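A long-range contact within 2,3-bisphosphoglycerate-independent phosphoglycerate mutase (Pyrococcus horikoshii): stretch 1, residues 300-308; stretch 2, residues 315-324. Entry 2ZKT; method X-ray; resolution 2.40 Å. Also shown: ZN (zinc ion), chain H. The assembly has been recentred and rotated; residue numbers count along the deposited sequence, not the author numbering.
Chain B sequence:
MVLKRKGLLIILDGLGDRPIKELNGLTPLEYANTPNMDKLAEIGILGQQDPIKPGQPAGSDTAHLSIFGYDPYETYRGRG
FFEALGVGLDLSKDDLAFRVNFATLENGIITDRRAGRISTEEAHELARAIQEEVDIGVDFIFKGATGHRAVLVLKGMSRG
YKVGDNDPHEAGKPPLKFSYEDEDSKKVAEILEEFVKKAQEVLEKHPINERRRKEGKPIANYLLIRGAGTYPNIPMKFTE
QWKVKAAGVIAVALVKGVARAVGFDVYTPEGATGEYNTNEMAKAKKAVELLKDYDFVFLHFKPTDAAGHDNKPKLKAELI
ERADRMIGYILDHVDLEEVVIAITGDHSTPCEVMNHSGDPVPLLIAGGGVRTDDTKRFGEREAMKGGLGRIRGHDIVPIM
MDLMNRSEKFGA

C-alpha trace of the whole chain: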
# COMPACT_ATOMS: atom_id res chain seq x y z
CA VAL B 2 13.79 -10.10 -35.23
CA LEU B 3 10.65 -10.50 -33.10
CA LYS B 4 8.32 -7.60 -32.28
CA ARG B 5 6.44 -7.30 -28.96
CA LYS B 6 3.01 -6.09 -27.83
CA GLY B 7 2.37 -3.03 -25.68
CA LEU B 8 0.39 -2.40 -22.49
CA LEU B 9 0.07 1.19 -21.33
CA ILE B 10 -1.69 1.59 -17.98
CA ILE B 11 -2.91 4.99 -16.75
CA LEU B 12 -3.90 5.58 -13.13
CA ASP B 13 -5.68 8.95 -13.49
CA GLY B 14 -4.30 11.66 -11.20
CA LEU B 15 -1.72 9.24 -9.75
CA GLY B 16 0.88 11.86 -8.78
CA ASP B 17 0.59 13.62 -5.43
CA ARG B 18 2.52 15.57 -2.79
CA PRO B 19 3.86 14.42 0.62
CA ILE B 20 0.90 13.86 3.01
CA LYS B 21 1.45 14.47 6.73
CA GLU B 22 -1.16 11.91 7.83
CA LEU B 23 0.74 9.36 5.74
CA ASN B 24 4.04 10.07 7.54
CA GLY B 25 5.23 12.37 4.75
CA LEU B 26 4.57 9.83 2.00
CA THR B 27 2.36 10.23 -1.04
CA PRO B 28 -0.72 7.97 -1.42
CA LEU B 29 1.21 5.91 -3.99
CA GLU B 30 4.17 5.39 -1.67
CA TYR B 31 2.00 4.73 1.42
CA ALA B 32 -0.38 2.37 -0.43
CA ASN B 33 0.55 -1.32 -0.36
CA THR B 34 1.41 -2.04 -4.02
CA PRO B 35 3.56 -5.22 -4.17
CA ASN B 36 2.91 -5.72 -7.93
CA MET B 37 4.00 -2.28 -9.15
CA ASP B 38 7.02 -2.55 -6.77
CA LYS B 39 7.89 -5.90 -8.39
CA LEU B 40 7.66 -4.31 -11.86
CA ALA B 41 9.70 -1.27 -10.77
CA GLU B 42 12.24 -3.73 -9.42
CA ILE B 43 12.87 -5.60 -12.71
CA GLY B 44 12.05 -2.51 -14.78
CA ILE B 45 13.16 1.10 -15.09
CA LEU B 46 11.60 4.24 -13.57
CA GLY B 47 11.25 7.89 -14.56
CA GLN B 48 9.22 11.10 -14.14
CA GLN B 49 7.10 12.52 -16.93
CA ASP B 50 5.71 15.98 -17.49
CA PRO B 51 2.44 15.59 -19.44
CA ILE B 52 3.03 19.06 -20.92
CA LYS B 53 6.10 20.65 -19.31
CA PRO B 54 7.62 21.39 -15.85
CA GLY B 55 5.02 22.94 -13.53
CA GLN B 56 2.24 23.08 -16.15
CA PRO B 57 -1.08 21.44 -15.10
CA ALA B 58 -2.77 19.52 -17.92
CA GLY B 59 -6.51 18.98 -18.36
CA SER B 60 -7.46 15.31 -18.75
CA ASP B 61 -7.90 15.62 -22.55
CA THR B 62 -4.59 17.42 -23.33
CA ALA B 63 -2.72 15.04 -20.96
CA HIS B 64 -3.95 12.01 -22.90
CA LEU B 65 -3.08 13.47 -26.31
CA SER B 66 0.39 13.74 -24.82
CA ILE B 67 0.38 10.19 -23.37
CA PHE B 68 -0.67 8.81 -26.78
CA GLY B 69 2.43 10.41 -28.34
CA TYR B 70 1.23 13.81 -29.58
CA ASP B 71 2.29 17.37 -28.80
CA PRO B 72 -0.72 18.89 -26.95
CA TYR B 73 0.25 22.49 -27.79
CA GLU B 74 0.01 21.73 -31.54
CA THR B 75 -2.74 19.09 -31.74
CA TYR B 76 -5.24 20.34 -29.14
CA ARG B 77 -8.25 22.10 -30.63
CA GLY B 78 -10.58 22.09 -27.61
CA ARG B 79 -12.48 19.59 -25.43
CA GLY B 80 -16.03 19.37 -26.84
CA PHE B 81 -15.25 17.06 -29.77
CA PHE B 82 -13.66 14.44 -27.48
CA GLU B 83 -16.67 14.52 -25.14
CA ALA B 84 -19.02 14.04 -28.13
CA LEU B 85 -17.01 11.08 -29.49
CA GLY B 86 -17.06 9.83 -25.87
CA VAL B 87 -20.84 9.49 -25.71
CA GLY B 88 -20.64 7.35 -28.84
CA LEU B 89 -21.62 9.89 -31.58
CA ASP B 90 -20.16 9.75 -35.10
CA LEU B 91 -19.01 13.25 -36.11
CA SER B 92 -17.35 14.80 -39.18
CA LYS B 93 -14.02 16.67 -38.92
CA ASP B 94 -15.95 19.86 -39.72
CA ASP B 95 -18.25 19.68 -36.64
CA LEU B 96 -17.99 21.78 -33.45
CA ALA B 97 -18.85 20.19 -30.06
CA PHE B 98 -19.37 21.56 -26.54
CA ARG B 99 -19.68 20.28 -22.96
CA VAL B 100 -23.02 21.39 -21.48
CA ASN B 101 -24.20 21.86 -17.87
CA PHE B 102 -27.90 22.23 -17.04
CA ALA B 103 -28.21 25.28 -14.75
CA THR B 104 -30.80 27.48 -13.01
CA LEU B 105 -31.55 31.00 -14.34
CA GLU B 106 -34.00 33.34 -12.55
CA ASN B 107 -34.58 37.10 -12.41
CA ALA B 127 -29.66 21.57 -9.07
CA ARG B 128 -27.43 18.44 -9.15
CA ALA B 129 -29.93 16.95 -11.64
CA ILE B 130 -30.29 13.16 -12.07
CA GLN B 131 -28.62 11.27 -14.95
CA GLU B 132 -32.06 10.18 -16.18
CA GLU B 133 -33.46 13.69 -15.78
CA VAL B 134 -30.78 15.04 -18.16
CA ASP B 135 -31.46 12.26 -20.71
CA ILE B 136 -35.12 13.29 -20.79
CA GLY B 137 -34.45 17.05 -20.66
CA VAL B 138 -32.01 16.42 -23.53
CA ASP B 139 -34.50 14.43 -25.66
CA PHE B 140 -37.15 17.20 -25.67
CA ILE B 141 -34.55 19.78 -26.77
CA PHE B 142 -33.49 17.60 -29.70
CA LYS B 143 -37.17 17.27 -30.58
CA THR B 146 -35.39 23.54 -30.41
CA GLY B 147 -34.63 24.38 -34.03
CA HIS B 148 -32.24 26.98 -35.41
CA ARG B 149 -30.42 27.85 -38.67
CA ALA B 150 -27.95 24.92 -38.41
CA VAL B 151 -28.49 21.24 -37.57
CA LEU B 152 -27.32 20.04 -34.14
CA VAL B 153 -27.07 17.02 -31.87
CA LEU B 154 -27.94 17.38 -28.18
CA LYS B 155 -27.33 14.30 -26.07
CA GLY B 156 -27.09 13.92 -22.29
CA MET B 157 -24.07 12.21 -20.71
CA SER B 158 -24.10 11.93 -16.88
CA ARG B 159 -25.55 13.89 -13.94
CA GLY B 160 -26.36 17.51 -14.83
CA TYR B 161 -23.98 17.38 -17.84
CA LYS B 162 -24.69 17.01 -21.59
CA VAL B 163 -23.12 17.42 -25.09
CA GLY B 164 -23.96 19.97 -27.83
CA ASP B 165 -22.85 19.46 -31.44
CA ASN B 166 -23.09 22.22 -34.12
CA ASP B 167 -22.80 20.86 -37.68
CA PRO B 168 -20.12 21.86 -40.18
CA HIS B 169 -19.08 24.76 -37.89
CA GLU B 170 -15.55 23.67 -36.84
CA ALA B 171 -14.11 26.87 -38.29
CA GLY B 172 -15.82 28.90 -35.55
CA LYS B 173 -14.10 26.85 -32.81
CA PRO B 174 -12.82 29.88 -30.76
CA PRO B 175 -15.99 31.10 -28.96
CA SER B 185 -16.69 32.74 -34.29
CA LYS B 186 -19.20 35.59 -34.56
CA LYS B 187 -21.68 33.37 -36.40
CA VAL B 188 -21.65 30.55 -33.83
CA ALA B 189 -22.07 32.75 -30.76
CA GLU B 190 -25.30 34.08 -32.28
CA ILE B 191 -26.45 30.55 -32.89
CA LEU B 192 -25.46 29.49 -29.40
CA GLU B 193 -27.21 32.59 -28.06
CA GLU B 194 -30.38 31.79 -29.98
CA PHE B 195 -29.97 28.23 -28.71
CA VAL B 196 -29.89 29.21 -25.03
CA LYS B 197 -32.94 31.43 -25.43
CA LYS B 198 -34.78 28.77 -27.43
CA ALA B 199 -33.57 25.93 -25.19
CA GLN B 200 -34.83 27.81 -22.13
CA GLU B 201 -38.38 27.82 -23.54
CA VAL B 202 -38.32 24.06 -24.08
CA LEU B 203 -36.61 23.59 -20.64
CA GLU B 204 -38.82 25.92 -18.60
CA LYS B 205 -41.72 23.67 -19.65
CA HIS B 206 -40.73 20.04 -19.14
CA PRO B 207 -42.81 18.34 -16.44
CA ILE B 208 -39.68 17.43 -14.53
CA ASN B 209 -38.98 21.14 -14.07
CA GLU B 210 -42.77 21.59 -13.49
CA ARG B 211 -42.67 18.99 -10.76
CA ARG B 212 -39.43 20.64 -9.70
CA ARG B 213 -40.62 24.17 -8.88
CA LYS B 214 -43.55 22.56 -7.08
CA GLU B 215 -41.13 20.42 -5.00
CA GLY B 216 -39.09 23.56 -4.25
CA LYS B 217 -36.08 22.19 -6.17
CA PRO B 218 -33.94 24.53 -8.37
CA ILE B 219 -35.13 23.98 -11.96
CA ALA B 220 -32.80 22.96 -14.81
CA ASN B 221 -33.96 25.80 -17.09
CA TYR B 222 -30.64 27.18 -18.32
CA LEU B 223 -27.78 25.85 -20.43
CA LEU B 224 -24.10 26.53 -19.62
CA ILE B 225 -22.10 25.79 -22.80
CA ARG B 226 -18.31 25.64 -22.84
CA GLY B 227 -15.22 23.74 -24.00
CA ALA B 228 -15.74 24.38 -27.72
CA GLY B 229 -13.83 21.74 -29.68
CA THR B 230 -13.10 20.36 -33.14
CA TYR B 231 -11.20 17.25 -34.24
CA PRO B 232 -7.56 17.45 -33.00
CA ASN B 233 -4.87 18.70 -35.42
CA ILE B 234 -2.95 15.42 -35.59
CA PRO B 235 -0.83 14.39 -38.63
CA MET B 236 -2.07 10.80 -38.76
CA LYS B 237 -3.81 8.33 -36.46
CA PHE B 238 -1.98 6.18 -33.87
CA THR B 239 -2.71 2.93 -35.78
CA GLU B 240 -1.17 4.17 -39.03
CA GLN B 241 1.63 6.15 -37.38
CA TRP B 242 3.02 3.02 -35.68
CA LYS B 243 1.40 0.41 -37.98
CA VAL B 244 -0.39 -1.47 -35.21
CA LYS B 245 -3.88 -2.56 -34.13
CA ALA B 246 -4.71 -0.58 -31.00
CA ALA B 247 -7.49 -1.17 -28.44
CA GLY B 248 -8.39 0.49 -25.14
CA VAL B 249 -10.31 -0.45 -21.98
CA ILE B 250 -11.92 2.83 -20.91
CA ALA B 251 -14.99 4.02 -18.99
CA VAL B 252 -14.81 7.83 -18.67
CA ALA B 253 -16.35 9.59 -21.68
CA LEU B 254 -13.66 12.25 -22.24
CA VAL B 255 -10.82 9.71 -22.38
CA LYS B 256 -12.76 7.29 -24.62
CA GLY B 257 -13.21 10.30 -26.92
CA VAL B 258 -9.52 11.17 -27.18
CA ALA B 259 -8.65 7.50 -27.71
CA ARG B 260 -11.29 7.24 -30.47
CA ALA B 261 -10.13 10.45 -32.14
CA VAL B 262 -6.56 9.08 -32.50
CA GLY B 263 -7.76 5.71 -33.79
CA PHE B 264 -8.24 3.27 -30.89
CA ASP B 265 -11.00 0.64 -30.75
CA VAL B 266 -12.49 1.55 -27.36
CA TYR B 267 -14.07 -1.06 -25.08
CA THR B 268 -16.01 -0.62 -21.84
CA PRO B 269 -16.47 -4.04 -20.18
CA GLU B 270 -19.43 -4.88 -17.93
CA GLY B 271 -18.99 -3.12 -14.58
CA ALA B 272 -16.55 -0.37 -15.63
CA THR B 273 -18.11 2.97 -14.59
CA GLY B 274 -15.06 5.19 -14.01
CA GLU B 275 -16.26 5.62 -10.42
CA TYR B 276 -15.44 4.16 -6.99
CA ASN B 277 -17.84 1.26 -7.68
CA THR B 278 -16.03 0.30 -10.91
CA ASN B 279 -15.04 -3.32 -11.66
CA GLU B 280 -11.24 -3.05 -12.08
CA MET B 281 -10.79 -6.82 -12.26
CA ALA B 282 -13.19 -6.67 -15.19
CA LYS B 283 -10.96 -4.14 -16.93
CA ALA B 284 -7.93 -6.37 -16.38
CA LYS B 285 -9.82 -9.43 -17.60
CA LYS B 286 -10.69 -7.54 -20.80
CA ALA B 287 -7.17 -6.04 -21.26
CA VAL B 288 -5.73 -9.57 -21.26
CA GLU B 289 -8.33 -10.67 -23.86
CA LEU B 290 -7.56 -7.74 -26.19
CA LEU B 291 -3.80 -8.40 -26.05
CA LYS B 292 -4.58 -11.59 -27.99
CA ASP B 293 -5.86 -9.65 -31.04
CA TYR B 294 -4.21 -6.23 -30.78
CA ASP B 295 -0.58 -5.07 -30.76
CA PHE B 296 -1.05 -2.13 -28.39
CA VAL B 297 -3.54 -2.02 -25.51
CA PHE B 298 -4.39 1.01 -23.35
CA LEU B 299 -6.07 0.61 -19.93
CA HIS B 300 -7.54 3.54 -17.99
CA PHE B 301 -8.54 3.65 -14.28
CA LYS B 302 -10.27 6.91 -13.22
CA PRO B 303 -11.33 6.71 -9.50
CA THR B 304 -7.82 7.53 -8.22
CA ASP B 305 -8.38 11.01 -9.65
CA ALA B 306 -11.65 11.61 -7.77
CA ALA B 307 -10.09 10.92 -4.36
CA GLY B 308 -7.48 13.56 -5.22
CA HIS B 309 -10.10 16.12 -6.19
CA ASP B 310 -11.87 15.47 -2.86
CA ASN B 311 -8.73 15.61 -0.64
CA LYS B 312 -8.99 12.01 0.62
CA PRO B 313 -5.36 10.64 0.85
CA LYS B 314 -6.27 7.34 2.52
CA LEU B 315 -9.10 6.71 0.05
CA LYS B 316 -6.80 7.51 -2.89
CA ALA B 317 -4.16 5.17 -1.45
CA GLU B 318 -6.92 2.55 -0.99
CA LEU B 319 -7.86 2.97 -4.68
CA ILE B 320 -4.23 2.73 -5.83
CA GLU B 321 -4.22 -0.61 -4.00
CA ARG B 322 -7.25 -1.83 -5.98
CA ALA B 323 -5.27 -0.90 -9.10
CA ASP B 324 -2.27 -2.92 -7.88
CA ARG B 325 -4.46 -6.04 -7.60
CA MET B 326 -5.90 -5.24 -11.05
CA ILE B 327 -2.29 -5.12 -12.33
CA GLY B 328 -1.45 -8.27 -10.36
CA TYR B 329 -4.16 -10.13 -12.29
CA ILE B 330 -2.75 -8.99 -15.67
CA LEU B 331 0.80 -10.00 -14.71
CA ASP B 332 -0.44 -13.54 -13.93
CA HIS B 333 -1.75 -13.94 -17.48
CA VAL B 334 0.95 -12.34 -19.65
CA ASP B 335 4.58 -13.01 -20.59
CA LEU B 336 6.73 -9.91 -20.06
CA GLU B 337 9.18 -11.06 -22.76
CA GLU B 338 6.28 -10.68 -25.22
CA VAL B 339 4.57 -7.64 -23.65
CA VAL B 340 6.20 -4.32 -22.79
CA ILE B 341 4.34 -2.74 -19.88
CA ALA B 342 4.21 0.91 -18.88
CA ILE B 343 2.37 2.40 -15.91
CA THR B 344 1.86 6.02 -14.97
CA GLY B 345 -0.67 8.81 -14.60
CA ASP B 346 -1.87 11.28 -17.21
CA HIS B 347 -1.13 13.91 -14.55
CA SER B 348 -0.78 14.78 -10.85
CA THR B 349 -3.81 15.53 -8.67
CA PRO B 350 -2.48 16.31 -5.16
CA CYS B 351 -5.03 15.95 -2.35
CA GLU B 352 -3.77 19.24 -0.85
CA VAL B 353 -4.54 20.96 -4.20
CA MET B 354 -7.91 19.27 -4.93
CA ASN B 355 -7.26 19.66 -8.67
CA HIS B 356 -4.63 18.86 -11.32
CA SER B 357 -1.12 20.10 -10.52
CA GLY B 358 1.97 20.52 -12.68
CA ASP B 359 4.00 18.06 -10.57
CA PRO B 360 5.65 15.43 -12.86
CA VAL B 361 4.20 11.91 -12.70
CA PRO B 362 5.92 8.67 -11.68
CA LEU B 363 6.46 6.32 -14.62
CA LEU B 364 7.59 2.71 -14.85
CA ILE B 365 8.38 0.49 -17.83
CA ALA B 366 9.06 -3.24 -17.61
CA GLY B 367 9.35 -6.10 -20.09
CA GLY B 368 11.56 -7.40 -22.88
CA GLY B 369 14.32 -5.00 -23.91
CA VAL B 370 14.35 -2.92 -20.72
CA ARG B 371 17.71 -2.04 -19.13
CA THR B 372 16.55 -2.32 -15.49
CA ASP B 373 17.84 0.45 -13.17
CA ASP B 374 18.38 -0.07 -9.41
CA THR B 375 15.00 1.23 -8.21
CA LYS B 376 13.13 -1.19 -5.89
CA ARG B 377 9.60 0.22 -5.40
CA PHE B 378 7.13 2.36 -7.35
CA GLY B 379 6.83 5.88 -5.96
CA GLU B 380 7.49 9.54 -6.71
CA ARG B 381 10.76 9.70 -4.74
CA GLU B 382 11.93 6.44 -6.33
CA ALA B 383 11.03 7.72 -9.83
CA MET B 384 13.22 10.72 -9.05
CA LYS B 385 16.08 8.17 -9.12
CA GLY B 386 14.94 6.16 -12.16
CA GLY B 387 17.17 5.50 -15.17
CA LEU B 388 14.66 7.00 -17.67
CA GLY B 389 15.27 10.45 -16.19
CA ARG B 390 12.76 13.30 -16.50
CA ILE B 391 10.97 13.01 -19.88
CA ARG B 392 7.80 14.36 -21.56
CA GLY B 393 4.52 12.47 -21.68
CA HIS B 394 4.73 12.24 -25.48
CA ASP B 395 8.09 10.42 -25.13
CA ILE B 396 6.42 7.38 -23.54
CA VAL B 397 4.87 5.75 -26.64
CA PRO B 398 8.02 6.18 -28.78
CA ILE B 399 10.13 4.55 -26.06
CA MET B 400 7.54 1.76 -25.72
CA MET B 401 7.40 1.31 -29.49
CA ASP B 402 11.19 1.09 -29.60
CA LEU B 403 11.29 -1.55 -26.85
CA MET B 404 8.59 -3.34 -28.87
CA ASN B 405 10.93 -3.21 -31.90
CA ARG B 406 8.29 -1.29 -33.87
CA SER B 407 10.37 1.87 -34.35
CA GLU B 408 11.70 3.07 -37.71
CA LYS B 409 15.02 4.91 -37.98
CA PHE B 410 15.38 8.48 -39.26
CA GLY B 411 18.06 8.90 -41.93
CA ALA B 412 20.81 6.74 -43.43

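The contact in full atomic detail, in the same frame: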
# COMPACT_ATOMS: atom_id res chain seq x y z
N HIS B 300 -7.34 2.35 -18.81
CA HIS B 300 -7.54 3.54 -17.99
C HIS B 300 -8.33 3.23 -16.71
O HIS B 300 -9.29 2.46 -16.72
CB HIS B 300 -8.25 4.60 -18.84
CG HIS B 300 -8.30 5.97 -18.21
ND1 HIS B 300 -9.25 6.33 -17.28
CD2 HIS B 300 -7.51 7.06 -18.40
CE1 HIS B 300 -9.04 7.59 -16.91
NE2 HIS B 300 -7.99 8.05 -17.58
N PHE B 301 -7.90 3.83 -15.59
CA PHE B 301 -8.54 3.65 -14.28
C PHE B 301 -8.73 5.07 -13.73
O PHE B 301 -7.76 5.72 -13.36
CB PHE B 301 -7.62 2.85 -13.34
CG PHE B 301 -8.22 2.55 -12.00
CD1 PHE B 301 -9.31 1.66 -11.88
CD2 PHE B 301 -7.71 3.14 -10.84
CE1 PHE B 301 -9.86 1.37 -10.63
CE2 PHE B 301 -8.26 2.87 -9.58
CZ PHE B 301 -9.33 1.98 -9.47
N LYS B 302 -9.98 5.53 -13.66
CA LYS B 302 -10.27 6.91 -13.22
C LYS B 302 -10.42 7.27 -11.73
O LYS B 302 -9.91 8.32 -11.29
CB LYS B 302 -11.54 7.39 -13.96
CG LYS B 302 -11.92 8.84 -13.71
CD LYS B 302 -10.85 9.80 -14.22
CE LYS B 302 -11.41 11.22 -14.41
NZ LYS B 302 -12.14 11.71 -13.20
N PRO B 303 -11.13 6.44 -10.93
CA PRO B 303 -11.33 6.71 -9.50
C PRO B 303 -10.18 7.31 -8.68
O PRO B 303 -10.42 8.11 -7.75
CB PRO B 303 -11.84 5.37 -8.94
CG PRO B 303 -11.41 4.36 -9.98
CD PRO B 303 -11.60 5.08 -11.28
N THR B 304 -8.93 6.95 -8.98
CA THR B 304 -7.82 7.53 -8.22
C THR B 304 -7.87 9.05 -8.31
O THR B 304 -7.53 9.76 -7.35
CB THR B 304 -6.45 7.06 -8.75
OG1 THR B 304 -6.48 7.02 -10.19
CG2 THR B 304 -6.10 5.68 -8.20
N ASP B 305 -8.31 9.57 -9.46
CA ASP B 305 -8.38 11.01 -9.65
C ASP B 305 -9.46 11.71 -8.83
O ASP B 305 -9.29 12.88 -8.44
CB ASP B 305 -8.57 11.33 -11.13
CG ASP B 305 -8.58 12.82 -11.41
OD1 ASP B 305 -7.57 13.50 -11.11
OD2 ASP B 305 -9.62 13.32 -11.92
N ALA B 306 -10.56 11.01 -8.56
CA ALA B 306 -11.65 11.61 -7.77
C ALA B 306 -11.23 11.81 -6.31
O ALA B 306 -11.52 12.85 -5.71
CB ALA B 306 -12.89 10.73 -7.84
N ALA B 307 -10.53 10.82 -5.75
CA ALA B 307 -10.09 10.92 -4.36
C ALA B 307 -9.17 12.14 -4.20
O ALA B 307 -9.19 12.82 -3.16
CB ALA B 307 -9.36 9.66 -3.95
N GLY B 308 -8.38 12.42 -5.25
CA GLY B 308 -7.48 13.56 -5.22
C GLY B 308 -8.26 14.86 -5.25
O GLY B 308 -7.94 15.81 -4.53
N LEU B 315 -8.22 7.27 1.07
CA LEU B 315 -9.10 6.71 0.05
C LEU B 315 -8.32 6.53 -1.26
O LEU B 315 -8.41 5.47 -1.90
CB LEU B 315 -10.31 7.63 -0.19
CG LEU B 315 -11.23 7.19 -1.34
CD1 LEU B 315 -11.68 5.75 -1.11
CD2 LEU B 315 -12.44 8.13 -1.43
N LYS B 316 -7.58 7.57 -1.65
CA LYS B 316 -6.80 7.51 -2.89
C LYS B 316 -5.80 6.36 -2.80
O LYS B 316 -5.67 5.57 -3.74
CB LYS B 316 -6.06 8.84 -3.13
CG LYS B 316 -5.24 8.88 -4.42
CD LYS B 316 -4.70 10.30 -4.68
CE LYS B 316 -3.82 10.36 -5.92
NZ LYS B 316 -3.42 11.76 -6.24
N ALA B 317 -5.12 6.25 -1.65
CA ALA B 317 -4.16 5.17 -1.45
C ALA B 317 -4.90 3.82 -1.55
O ALA B 317 -4.40 2.86 -2.15
CB ALA B 317 -3.48 5.30 -0.07
N GLU B 318 -6.10 3.76 -0.96
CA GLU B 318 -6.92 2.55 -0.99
C GLU B 318 -7.23 2.18 -2.46
O GLU B 318 -7.18 1.01 -2.85
CB GLU B 318 -8.21 2.79 -0.20
CG GLU B 318 -8.96 1.53 0.24
CD GLU B 318 -9.65 0.81 -0.92
OE1 GLU B 318 -10.52 1.42 -1.58
OE2 GLU B 318 -9.32 -0.38 -1.15
N LEU B 319 -7.55 3.20 -3.27
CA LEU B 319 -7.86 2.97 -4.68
C LEU B 319 -6.62 2.55 -5.48
O LEU B 319 -6.71 1.74 -6.41
CB LEU B 319 -8.46 4.24 -5.25
CG LEU B 319 -9.87 4.49 -4.70
CD1 LEU B 319 -10.40 5.88 -5.02
CD2 LEU B 319 -10.90 3.49 -5.23
N ILE B 320 -5.45 3.15 -5.14
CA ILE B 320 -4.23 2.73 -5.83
C ILE B 320 -3.95 1.25 -5.55
O ILE B 320 -3.35 0.53 -6.35
CB ILE B 320 -3.03 3.61 -5.40
CG1 ILE B 320 -3.21 5.05 -5.92
CG2 ILE B 320 -1.73 3.05 -6.02
CD1 ILE B 320 -2.12 6.02 -5.40
N GLU B 321 -4.39 0.80 -4.35
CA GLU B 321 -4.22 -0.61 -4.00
C GLU B 321 -5.13 -1.52 -4.84
O GLU B 321 -4.77 -2.63 -5.20
CB GLU B 321 -4.51 -0.80 -2.50
CG GLU B 321 -3.29 -0.49 -1.61
CD GLU B 321 -3.61 -0.74 -0.14
OE1 GLU B 321 -4.30 -1.70 0.16
OE2 GLU B 321 -3.12 0.01 0.70
N ARG B 322 -6.34 -1.04 -5.15
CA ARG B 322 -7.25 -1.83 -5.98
C ARG B 322 -6.61 -1.96 -7.38
O ARG B 322 -6.72 -2.99 -8.04
CB ARG B 322 -8.63 -1.16 -6.05
CG ARG B 322 -9.42 -1.31 -4.74
CD ARG B 322 -10.71 -0.50 -4.72
NE ARG B 322 -11.55 -0.76 -5.90
CZ ARG B 322 -12.64 -0.05 -6.20
NH1 ARG B 322 -13.02 0.95 -5.40
NH2 ARG B 322 -13.33 -0.33 -7.30
N ALA B 323 -5.94 -0.89 -7.81
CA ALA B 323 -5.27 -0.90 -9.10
C ALA B 323 -4.13 -1.92 -9.07
O ALA B 323 -3.92 -2.66 -10.04
CB ALA B 323 -4.73 0.51 -9.44
N ASP B 324 -3.39 -1.97 -7.96
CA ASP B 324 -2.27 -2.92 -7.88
C ASP B 324 -2.77 -4.35 -8.07
O ASP B 324 -2.13 -5.15 -8.78
CB ASP B 324 -1.52 -2.81 -6.54
CG ASP B 324 -0.11 -3.42 -6.61
OD1 ASP B 324 0.71 -2.92 -7.43
OD2 ASP B 324 0.18 -4.39 -5.87
ZN ZN H . -9.25 15.25 -12.58

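Two helices that follow one another closely in sequence often fold back side by side, and the separation of their axes is set largely by the size of the residues between them. In this phosphoglycerate mutase, stretch 1 leaves a strand at Phe 301 and turns into a helix that continues beyond the stretch, while stretch 2 is helical throughout. The helix axes run almost exactly antiparallel, at 172°, and approach to 8.4 Å. The backbones come nearest where the CA atoms of Ala 307 and Lys 316 lie 5.0 Å apart; at the strand end the gap is wider, with 7.6 Å between the CA atoms of Phe 301 and Ala 323.

No hydrogen bond or salt bridge crosses the contact, which buries 429 Å² through van der Waals packing. At the closest point the methyl CB of Ala 307 sits 3.5 Å from CB of Lys 316 and also meets Leu 315 CG and Leu 319 CD1, each at 4.1 Å. The fully extended Lys 316 runs past Gly 308, its CD 4.3 Å from Gly 308 N; its charged NZ is satisfied elsewhere in the structure.

Leu 319 is the hub of the apolar packing. Its CD1 lies 4.2 Å from Pro 303 CB, and its CB lies 4.0 Å from Thr 304 CG2. That same methyl approaches Ile 320 CG1 at 3.7 Å, so Thr 304 turns its carbon branch to the neighbouring helix while OG1 hydrogen-bonds elsewhere. Where the backbones diverge, the larger Phe 301 fills the gap: its CE2 is 3.7 Å from Leu 319 O, and its CD2 is 4.2 Å from Ala 323 CB.

Asp 305 points away from this interface, and its OD2 binds zinc at 2.1 Å. One helix thus packs through one side and presents a metal ligand from another.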